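Local structure of glycosyl hydrolase (Streptomyces cattleya, 7LR8) at residues M148-A153 with R178-A183; G190-H195 with P263-E268; L360-G365 with S374-G379. The protein probably hydrolyses the beta-mannosidic bond of Manβ1-4GlcNAc, the disaccharide from the core of N-glycans, as a family GH5 glycoside hydrolase. The protein carries 1 engineered substitution. All blocks are in the same frame, centred on the assembly; numbering follows the deposited sequence.

Contacts 1 and 2 belong to the same (beta/alpha)8 barrel and lie 11 Å apart between centres. Strands 145-152 and 194-196 are parallel neighbours, joined where Val150 N meets Leu194 O at 2.9 Å and Met148 O meets Leu194 N at 3.0 Å. Contact 1 packs a helix on the outside of this wall, while contact 2 lies in the barrel interior; both end at the mannose, through Asn152 and Glu268. Contact 3 stands apart in the C-terminal region, away from the sugar site. Its centre is about 27 Å from that of contact 1 and 24 Å from that of contact 2, with nearest atoms about 16 and 13 Å apart.

Contact 1 (M148-A153 with R178-A183); sequences MTVGNA and RRMLDA. Engineered in segment 148-153: Ala153 (natural residue Glu). With BMA (beta-D-mannopyranose), chain D; AE3 (2-(2-ethoxyethoxy)ethanol), chain F.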
loop_
_atom_site.group_PDB
_atom_site.type_symbol
_atom_site.label_atom_id
_atom_site.label_comp_id
_atom_site.label_asym_id
_atom_site.label_seq_id
_atom_site.Cartn_x
_atom_site.Cartn_y
_atom_site.Cartn_z
ATOM N N MET B 148 8.305 -9.994 20.522
ATOM C CA MET B 148 7.597 -9.781 19.264
ATOM C C MET B 148 6.411 -10.724 19.129
ATOM O O MET B 148 6.482 -11.888 19.531
ATOM C CB MET B 148 8.516 -10.022 18.058
ATOM C CG MET B 148 9.806 -9.249 18.036
ATOM S SD MET B 148 9.547 -7.491 17.837
ATOM C CE MET B 148 8.698 -7.398 16.273
ATOM N N THR B 149 5.335 -10.222 18.521
ATOM C CA THR B 149 4.316 -11.054 17.898
ATOM C C THR B 149 4.525 -10.951 16.394
ATOM O O THR B 149 4.740 -9.852 15.881
ATOM C CB THR B 149 2.910 -10.585 18.296
ATOM O OG1 THR B 149 2.743 -10.732 19.714
ATOM C CG2 THR B 149 1.834 -11.403 17.589
ATOM N N VAL B 150 4.510 -12.093 15.694
ATOM C CA VAL B 150 4.912 -12.091 14.283
ATOM C C VAL B 150 4.118 -11.053 13.490
ATOM O O VAL B 150 4.696 -10.238 12.757
ATOM C CB VAL B 150 4.779 -13.500 13.678
ATOM C CG1 VAL B 150 4.896 -13.433 12.147
ATOM C CG2 VAL B 150 5.847 -14.417 14.266
ATOM N N GLY B 151 2.795 -11.043 13.652
ATOM C CA GLY B 151 1.965 -10.025 13.010
ATOM C C GLY B 151 0.512 -10.225 13.396
ATOM O O GLY B 151 0.080 -11.328 13.744
ATOM N N ASN B 152 -0.240 -9.132 13.317
ATOM C CA ASN B 152 -1.617 -9.136 13.821
ATOM C C ASN B 152 -2.509 -9.951 12.890
ATOM O O ASN B 152 -2.909 -9.480 11.819
ATOM C CB ASN B 152 -2.154 -7.714 13.942
ATOM C CG ASN B 152 -3.625 -7.698 14.289
ATOM O OD1 ASN B 152 -4.028 -8.385 15.214
ATOM N ND2 ASN B 152 -4.435 -6.961 13.521
ATOM N N ALA B 153 -2.835 -11.180 13.295
ATOM C CA ALA B 153 -3.746 -12.035 12.542
ATOM C C ALA B 153 -3.312 -12.141 11.083
ATOM O O ALA B 153 -4.116 -11.984 10.156
ATOM C CB ALA B 153 -5.194 -11.524 12.642
ATOM N N ARG B 178 7.854 -20.744 12.029
ATOM C CA ARG B 178 9.109 -21.074 12.703
ATOM C C ARG B 178 10.246 -20.192 12.208
ATOM O O ARG B 178 11.106 -19.771 12.994
ATOM C CB ARG B 178 9.450 -22.550 12.502
ATOM C CG ARG B 178 8.796 -23.442 13.546
ATOM C CD ARG B 178 9.110 -24.907 13.319
ATOM N NE ARG B 178 8.317 -25.450 12.222
ATOM C CZ ARG B 178 7.169 -26.101 12.382
ATOM N NH1 ARG B 178 6.514 -26.557 11.324
ATOM N NH2 ARG B 178 6.684 -26.301 13.598
ATOM N N ARG B 179 10.264 -19.898 10.907
ATOM C CA ARG B 179 11.298 -19.022 10.367
ATOM C C ARG B 179 11.152 -17.604 10.907
ATOM O O ARG B 179 12.150 -16.969 11.268
ATOM C CB ARG B 179 11.238 -19.025 8.846
ATOM C CG ARG B 179 12.286 -18.158 8.203
ATOM C CD ARG B 179 12.603 -18.654 6.821
ATOM N NE ARG B 179 13.639 -17.831 6.221
ATOM C CZ ARG B 179 13.850 -17.739 4.915
ATOM N NH1 ARG B 179 13.093 -18.434 4.073
ATOM N NH2 ARG B 179 14.817 -16.954 4.459
ATOM N N MET B 180 9.920 -17.091 10.963
ATOM C CA MET B 180 9.694 -15.763 11.527
ATOM C C MET B 180 10.121 -15.707 12.986
ATOM O O MET B 180 10.804 -14.765 13.408
ATOM C CB MET B 180 8.226 -15.361 11.383
ATOM C CG MET B 180 7.755 -15.194 9.929
ATOM S SD MET B 180 8.701 -13.938 9.015
ATOM C CE MET B 180 9.754 -14.984 8.027
ATOM N N LEU B 181 9.734 -16.715 13.774
ATOM C CA LEU B 181 10.044 -16.684 15.201
ATOM C C LEU B 181 11.531 -16.895 15.477
ATOM O O LEU B 181 12.067 -16.311 16.429
ATOM C CB LEU B 181 9.210 -17.728 15.933
ATOM C CG LEU B 181 7.751 -17.278 16.044
ATOM C CD1 LEU B 181 6.857 -18.475 16.228
ATOM C CD2 LEU B 181 7.571 -16.271 17.203
ATOM N N ASP B 182 12.216 -17.716 14.671
ATOM C CA ASP B 182 13.664 -17.827 14.812
ATOM C C ASP B 182 14.332 -16.476 14.579
ATOM O O ASP B 182 15.300 -16.130 15.263
ATOM C CB ASP B 182 14.229 -18.868 13.840
ATOM C CG ASP B 182 13.899 -20.302 14.234
ATOM O OD1 ASP B 182 13.453 -20.542 15.375
ATOM O OD2 ASP B 182 14.090 -21.202 13.384
ATOM N N ALA B 183 13.821 -15.694 13.623
ATOM C CA ALA B 183 14.375 -14.367 13.381
ATOM C C ALA B 183 14.152 -13.449 14.576
ATOM O O ALA B 183 15.063 -12.713 14.977
ATOM C CB ALA B 183 13.765 -13.759 12.122
HETATM C C1 BMA D . -9.178 -7.668 15.078
HETATM C C2 BMA D . -8.010 -6.651 15.286
HETATM C C3 BMA D . -8.262 -5.434 14.419
HETATM C C4 BMA D . -9.768 -4.947 14.574
HETATM C C5 BMA D . -10.492 -5.701 15.724
HETATM C C6 BMA D . -11.958 -5.349 15.848
HETATM O O2 BMA D . -6.753 -7.214 14.945
HETATM O O3 BMA D . -7.883 -5.696 13.045
HETATM O O4 BMA D . -9.755 -3.573 14.847
HETATM O O5 BMA D . -10.456 -7.118 15.474
HETATM O O6 BMA D . -12.597 -5.724 14.604
HETATM C C1 AE3 F . 15.278 -22.257 2.564
HETATM C C2 AE3 F . 14.518 -22.229 1.241
HETATM O O2 AE3 F . 14.260 -20.906 0.871
HETATM C C3 AE3 F . 12.971 -20.715 0.367
HETATM C C4 AE3 F . 12.167 -19.879 1.360
HETATM O O3 AE3 F . 10.807 -20.189 1.252
HETATM C C5 AE3 F . 9.975 -19.411 2.067
HETATM C C6 AE3 F . 9.588 -20.196 3.320
HETATM O O4 AE3 F . 10.542 -19.987 4.324
#
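In the beta-alpha-beta crossover of the (beta/alpha)8 barrel that runs from strand 145-152 through helix 170-187 to strand 194-196, Val150, at the corner where the strand is interrupted, meets the helix, touching Met180 and Leu181. Both of its methyls face the helix. With CG1 anti to the backbone N (chi1 167°), the two branches straddle Met180: CG1 and CG2 each lie 3.9 Å from Met180 CB. CG2 also reaches Leu181 CG at 3.9 Å, and both helix side chains cross the valine at about a right angle. A compact branched residue suits this place, since it offers two methyls close to the backbone. Met180 presents only the root of its chain; bends further out lead its sulfur end away, and the side chain also packs on Val125, Gln128 and Leu132 of helix 122-139.

The same strand runs on into the glycan pocket. Asn152 ND2 donates to O2 of the mannose BMA at 2.7 Å (N-H...O 146°) and is also bonded to His99 O, while OD1 is bonded to Arg54 NH2, so partners at both ends fix the rotation of the amide. Next comes Ala153, engineered in place of the natural glutamate, which by family resemblance is probably the GH5 acid/base.

Farther along the helix, beside Val125 of helix 122-139, the extended chain of Arg179 carries its guanidinium to a bound 2-(2-ethoxyethoxy)ethanol molecule, AE3, where Arg179 NH1 donates to AE3 O4 at 3.0 Å.

Contact 2 (G190-H195 with P263-E268); sequences GRLHLH and PVWLQE. With BMA (beta-D-mannopyranose), chain D.
The backbones stay well apart, Leu194 CA and Trp265 CA being the nearest pair at 10.1 Å, because segment 190-195 leads into strand 194-196 of the (beta/alpha)8 barrel, which is not paired with strand 264-269; Leu194, Trp265 and Gln267 meet across the barrel interior. Leu194 carries the contact from the first segment. Its CG sits between the backbone N and the carbonyl carbon (chi1 63°), a crowded position that directs both methyls at the other strand. Leu194 CD2 comes to the edge of the indole, 3.8 Å from Trp265 CZ3, while Leu194 CD1 lies 3.9 Å from Gln267 NE2. Leu192 adds a looser contact on the same ring. The broad indole suits a place where it must span to a distant strand, and its Trp265 NE1 is satisfied by Thr302 OG1 of strand 298-304. The extended Gln267 passes over one face of the indole, with Gln267 CG 3.7 Å above the plane and over its centre. The amide beyond is buried but engaged: NE2 bonds to Thr149 OG1 and OE1 to His224 NE2.

Near the strand's end Glu268, consistent with the nucleophile position of GH5 enzymes, extends toward the mannose BMA. Its carboxylate is placed by a salt bridge from OE2 to Arg54 NH1 and a bond from OE1 to Trp226 NE1. An alanine here would probably leave the charge of Arg54 without this mate, Trp226 NE1 without its acceptor and the mannose O2 without a close carboxylate. Glu268 OE2 stands 3.0 Å from BMA O2, and Glu268 OE1 is 3.3 Å from the anomeric BMA C1.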
loop_
_atom_site.group_PDB
_atom_site.type_symbol
_atom_site.label_atom_id
_atom_site.label_comp_id
_atom_site.label_asym_id
_atom_site.label_seq_id
_atom_site.Cartn_x
_atom_site.Cartn_y
_atom_site.Cartn_z
ATOM N N GLY B 190 15.865 -14.813 24.236
ATOM C CA GLY B 190 15.316 -14.975 25.561
ATOM C C GLY B 190 14.045 -14.202 25.833
ATOM O O GLY B 190 13.479 -14.351 26.920
ATOM N N ARG B 191 13.568 -13.406 24.878
ATOM C CA ARG B 191 12.354 -12.633 25.075
ATOM C C ARG B 191 11.140 -13.447 24.621
ATOM O O ARG B 191 11.257 -14.573 24.129
ATOM C CB ARG B 191 12.457 -11.294 24.343
ATOM C CG ARG B 191 12.791 -10.100 25.240
ATOM C CD ARG B 191 13.950 -10.394 26.184
ATOM N NE ARG B 191 15.197 -10.648 25.473
ATOM C CZ ARG B 191 16.095 -9.713 25.181
ATOM N NH1 ARG B 191 17.217 -10.036 24.539
ATOM N NH2 ARG B 191 15.873 -8.453 25.531
ATOM N N LEU B 192 9.953 -12.867 24.795
ATOM C CA LEU B 192 8.685 -13.581 24.625
ATOM C C LEU B 192 8.210 -13.408 23.189
ATOM O O LEU B 192 7.577 -12.407 22.855
ATOM C CB LEU B 192 7.648 -13.056 25.614
ATOM C CG LEU B 192 6.287 -13.756 25.662
ATOM C CD1 LEU B 192 6.446 -15.093 26.357
ATOM C CD2 LEU B 192 5.225 -12.901 26.364
ATOM N N HIS B 193 8.511 -14.383 22.331
ATOM C CA HIS B 193 8.184 -14.295 20.912
ATOM C C HIS B 193 7.097 -15.306 20.581
ATOM O O HIS B 193 7.224 -16.495 20.905
ATOM C CB HIS B 193 9.420 -14.523 20.034
ATOM C CG HIS B 193 10.561 -13.620 20.378
ATOM N ND1 HIS B 193 10.427 -12.247 20.435
ATOM C CD2 HIS B 193 11.847 -13.891 20.713
ATOM C CE1 HIS B 193 11.590 -11.713 20.774
ATOM N NE2 HIS B 193 12.464 -12.689 20.956
ATOM N N LEU B 194 6.044 -14.829 19.926
ATOM C CA LEU B 194 4.860 -15.624 19.654
ATOM C C LEU B 194 4.270 -15.188 18.318
ATOM O O LEU B 194 4.728 -14.231 17.687
ATOM C CB LEU B 194 3.815 -15.450 20.764
ATOM C CG LEU B 194 3.289 -14.015 20.887
ATOM C CD1 LEU B 194 1.790 -14.005 21.158
ATOM C CD2 LEU B 194 4.011 -13.234 21.999
ATOM N N HIS B 195 3.208 -15.871 17.914
ATOM C CA HIS B 195 2.397 -15.453 16.785
ATOM C C HIS B 195 0.950 -15.453 17.250
ATOM O O HIS B 195 0.611 -16.078 18.258
ATOM C CB HIS B 195 2.612 -16.373 15.565
ATOM C CG HIS B 195 2.033 -17.743 15.731
ATOM N ND1 HIS B 195 0.841 -18.119 15.151
ATOM C CD2 HIS B 195 2.481 -18.824 16.410
ATOM C CE1 HIS B 195 0.576 -19.373 15.467
ATOM N NE2 HIS B 195 1.558 -19.825 16.228
ATOM N N PRO B 263 1.056 -20.863 29.097
ATOM C CA PRO B 263 0.136 -19.734 29.272
ATOM C C PRO B 263 -0.650 -19.445 28.003
ATOM O O PRO B 263 -0.162 -19.639 26.885
ATOM C CB PRO B 263 1.067 -18.565 29.618
ATOM C CG PRO B 263 2.353 -19.215 30.079
ATOM C CD PRO B 263 2.463 -20.459 29.248
ATOM N N VAL B 264 -1.885 -18.979 28.192
ATOM C CA VAL B 264 -2.741 -18.501 27.107
ATOM C C VAL B 264 -2.938 -17.002 27.294
ATOM O O VAL B 264 -3.407 -16.558 28.348
ATOM C CB VAL B 264 -4.095 -19.226 27.070
ATOM C CG1 VAL B 264 -4.908 -18.758 25.850
ATOM C CG2 VAL B 264 -3.890 -20.731 27.019
ATOM N N TRP B 265 -2.576 -16.223 26.273
ATOM C CA TRP B 265 -2.664 -14.766 26.315
ATOM C C TRP B 265 -3.932 -14.331 25.585
ATOM O O TRP B 265 -4.038 -14.484 24.367
ATOM C CB TRP B 265 -1.411 -14.149 25.689
ATOM C CG TRP B 265 -1.326 -12.640 25.745
ATOM C CD1 TRP B 265 -2.251 -11.770 26.269
ATOM C CD2 TRP B 265 -0.252 -11.834 25.258
ATOM N NE1 TRP B 265 -1.807 -10.473 26.133
ATOM C CE2 TRP B 265 -0.588 -10.490 25.506
ATOM C CE3 TRP B 265 0.968 -12.121 24.615
ATOM C CZ2 TRP B 265 0.259 -9.436 25.162
ATOM C CZ3 TRP B 265 1.798 -11.077 24.278
ATOM C CH2 TRP B 265 1.439 -9.751 24.535
ATOM N N LEU B 266 -4.910 -13.805 26.327
ATOM C CA LEU B 266 -6.057 -13.163 25.685
ATOM C C LEU B 266 -5.583 -11.805 25.188
ATOM O O LEU B 266 -5.675 -10.789 25.878
ATOM C CB LEU B 266 -7.224 -13.041 26.661
ATOM C CG LEU B 266 -8.450 -12.359 26.080
ATOM C CD1 LEU B 266 -9.045 -13.182 24.939
ATOM C CD2 LEU B 266 -9.483 -12.161 27.205
ATOM N N GLN B 267 -5.021 -11.800 23.979
ATOM C CA GLN B 267 -4.301 -10.655 23.456
ATOM C C GLN B 267 -5.203 -9.631 22.791
ATOM O O GLN B 267 -4.765 -8.495 22.567
ATOM C CB GLN B 267 -3.236 -11.142 22.462
ATOM C CG GLN B 267 -2.153 -10.146 22.169
ATOM C CD GLN B 267 -1.239 -10.636 21.071
ATOM O OE1 GLN B 267 -1.712 -11.094 20.028
ATOM N NE2 GLN B 267 0.068 -10.554 21.297
ATOM N N GLU B 268 -6.442 -10.007 22.476
ATOM C CA GLU B 268 -7.478 -9.058 22.084
ATOM C C GLU B 268 -8.800 -9.486 22.679
ATOM O O GLU B 268 -9.167 -10.662 22.615
ATOM C CB GLU B 268 -7.670 -8.959 20.569
ATOM C CG GLU B 268 -6.494 -8.361 19.850
ATOM C CD GLU B 268 -6.671 -8.391 18.345
ATOM O OE1 GLU B 268 -7.803 -8.679 17.883
ATOM O OE2 GLU B 268 -5.679 -8.131 17.642
HETATM C C1 BMA D . -9.178 -7.668 15.078
HETATM C C2 BMA D . -8.010 -6.651 15.286
HETATM C C3 BMA D . -8.262 -5.434 14.419
HETATM C C4 BMA D . -9.768 -4.947 14.574
HETATM C C5 BMA D . -10.492 -5.701 15.724
HETATM C C6 BMA D . -11.958 -5.349 15.848
HETATM O O2 BMA D . -6.753 -7.214 14.945
HETATM O O3 BMA D . -7.883 -5.696 13.045
HETATM O O4 BMA D . -9.755 -3.573 14.847
HETATM O O5 BMA D . -10.456 -7.118 15.474
HETATM O O6 BMA D . -12.597 -5.724 14.604
#

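Contact 3 (L360-G365 with S374-G379); sequences LVVDVG and SVCAPG
Cys376 points its thiol at Val362, the last residue of strand 358-362, and at Val364 just beyond it; this is the middle strand of the small three-stranded parallel sheet in the C-terminal region, and the cysteine itself closes a 3-10 turn ahead of helix 381-391. The sulfur rests against one methyl of each valine, 3.8 Å from Val362 CG1 and 3.9 Å from Val364 CG1. The two valines present these methyls by different rotations: CG1 is anti to the backbone N in Val362 (chi1 176°) but anti to the carbonyl carbon in Val364. A small, weakly polar thiol suits such a buried position between branched side chains.

Val375, the preceding residue of the turn, faces the loop after the strand, its CG2 lying 3.6 Å from Asp363 O and more loosely against Val364. Leu252 of helix 240-253 touches both Val362 and Cys376, and Trp256 packs on both valines, so the contact joins this C-terminal sheet to the barrel's helical layer.

An Asx turn from Asp363 to Gly365 encloses Val364. Gly365, whose positive phi suits glycine, donates from its N to Asp363 OD1 at 3.1 Å, nearly straight at 161°.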
loop_
_atom_site.group_PDB
_atom_site.type_symbol
_atom_site.label_atom_id
_atom_site.label_comp_id
_atom_site.label_asym_id
_atom_site.label_seq_id
_atom_site.Cartn_x
_atom_site.Cartn_y
_atom_site.Cartn_z
ATOM N N LEU B 360 -14.033 -31.103 28.636
ATOM C CA LEU B 360 -14.907 -31.452 27.522
ATOM C C LEU B 360 -14.059 -31.992 26.377
ATOM O O LEU B 360 -13.032 -31.401 26.031
ATOM C CB LEU B 360 -15.699 -30.227 27.063
ATOM C CG LEU B 360 -16.499 -30.336 25.764
ATOM C CD1 LEU B 360 -17.711 -31.231 25.975
ATOM C CD2 LEU B 360 -16.922 -28.955 25.278
ATOM N N VAL B 361 -14.493 -33.109 25.787
ATOM C CA VAL B 361 -13.729 -33.718 24.698
ATOM C C VAL B 361 -13.893 -32.900 23.426
ATOM O O VAL B 361 -15.015 -32.607 22.995
ATOM C CB VAL B 361 -14.170 -35.171 24.472
ATOM C CG1 VAL B 361 -13.430 -35.761 23.265
ATOM C CG2 VAL B 361 -13.932 -36.002 25.722
ATOM N N VAL B 362 -12.771 -32.555 22.795
ATOM C CA VAL B 362 -12.766 -31.818 21.535
ATOM C C VAL B 362 -12.252 -32.747 20.445
ATOM O O VAL B 362 -11.085 -33.157 20.466
ATOM C CB VAL B 362 -11.908 -30.550 21.627
ATOM C CG1 VAL B 362 -11.844 -29.849 20.279
ATOM C CG2 VAL B 362 -12.466 -29.624 22.700
ATOM N N ASP B 363 -13.119 -33.069 19.485
ATOM C CA ASP B 363 -12.786 -33.944 18.365
ATOM C C ASP B 363 -12.918 -33.110 17.099
ATOM O O ASP B 363 -14.033 -32.793 16.675
ATOM C CB ASP B 363 -13.706 -35.165 18.331
ATOM C CG ASP B 363 -13.273 -36.211 17.307
ATOM O OD1 ASP B 363 -12.450 -35.904 16.416
ATOM O OD2 ASP B 363 -13.776 -37.350 17.389
ATOM N N VAL B 364 -11.782 -32.732 16.517
ATOM C CA VAL B 364 -11.751 -31.931 15.302
ATOM C C VAL B 364 -11.248 -32.746 14.112
ATOM O O VAL B 364 -10.813 -32.178 13.111
ATOM C CB VAL B 364 -10.915 -30.655 15.494
ATOM C CG1 VAL B 364 -11.504 -29.806 16.625
ATOM C CG2 VAL B 364 -9.464 -31.000 15.794
ATOM N N GLY B 365 -11.298 -34.069 14.209
ATOM C CA GLY B 365 -10.889 -34.923 13.121
ATOM C C GLY B 365 -9.466 -35.420 13.265
ATOM O O GLY B 365 -8.734 -35.033 14.185
ATOM N N SER B 374 -14.737 -26.837 12.878
ATOM C CA SER B 374 -15.932 -26.005 12.950
ATOM C C SER B 374 -16.902 -26.448 14.043
ATOM O O SER B 374 -17.812 -25.683 14.378
ATOM C CB SER B 374 -16.644 -25.982 11.591
ATOM O OG SER B 374 -16.983 -27.285 11.159
ATOM N N VAL B 375 -16.732 -27.643 14.617
ATOM C CA VAL B 375 -17.530 -28.008 15.784
ATOM C C VAL B 375 -17.224 -27.088 16.955
ATOM O O VAL B 375 -18.012 -27.004 17.906
ATOM C CB VAL B 375 -17.299 -29.482 16.177
ATOM C CG1 VAL B 375 -17.752 -30.412 15.053
ATOM C CG2 VAL B 375 -15.836 -29.727 16.562
ATOM N N CYS B 376 -16.095 -26.389 16.905
ATOM C CA CYS B 376 -15.701 -25.447 17.940
ATOM C C CYS B 376 -16.269 -24.056 17.717
ATOM O O CYS B 376 -16.210 -23.230 18.636
ATOM C CB CYS B 376 -14.175 -25.356 18.018
ATOM S SG CYS B 376 -13.364 -26.915 18.439
ATOM N N ALA B 377 -16.799 -23.782 16.524
ATOM C CA ALA B 377 -17.300 -22.468 16.169
ATOM C C ALA B 377 -18.679 -22.245 16.774
ATOM O O ALA B 377 -19.335 -23.198 17.203
ATOM C CB ALA B 377 -17.373 -22.333 14.650
ATOM N N PRO B 378 -19.137 -20.995 16.834
ATOM C CA PRO B 378 -20.524 -20.740 17.247
ATOM C C PRO B 378 -21.499 -21.612 16.465
ATOM O O PRO B 378 -21.402 -21.743 15.244
ATOM C CB PRO B 378 -20.714 -19.251 16.937
ATOM C CG PRO B 378 -19.327 -18.670 17.093
ATOM C CD PRO B 378 -18.383 -19.743 16.616
ATOM N N GLY B 379 -22.440 -22.227 17.182
ATOM C CA GLY B 379 -23.339 -23.193 16.586
ATOM C C GLY B 379 -22.829 -24.619 16.590
ATOM O O GLY B 379 -23.624 -25.543 16.371
#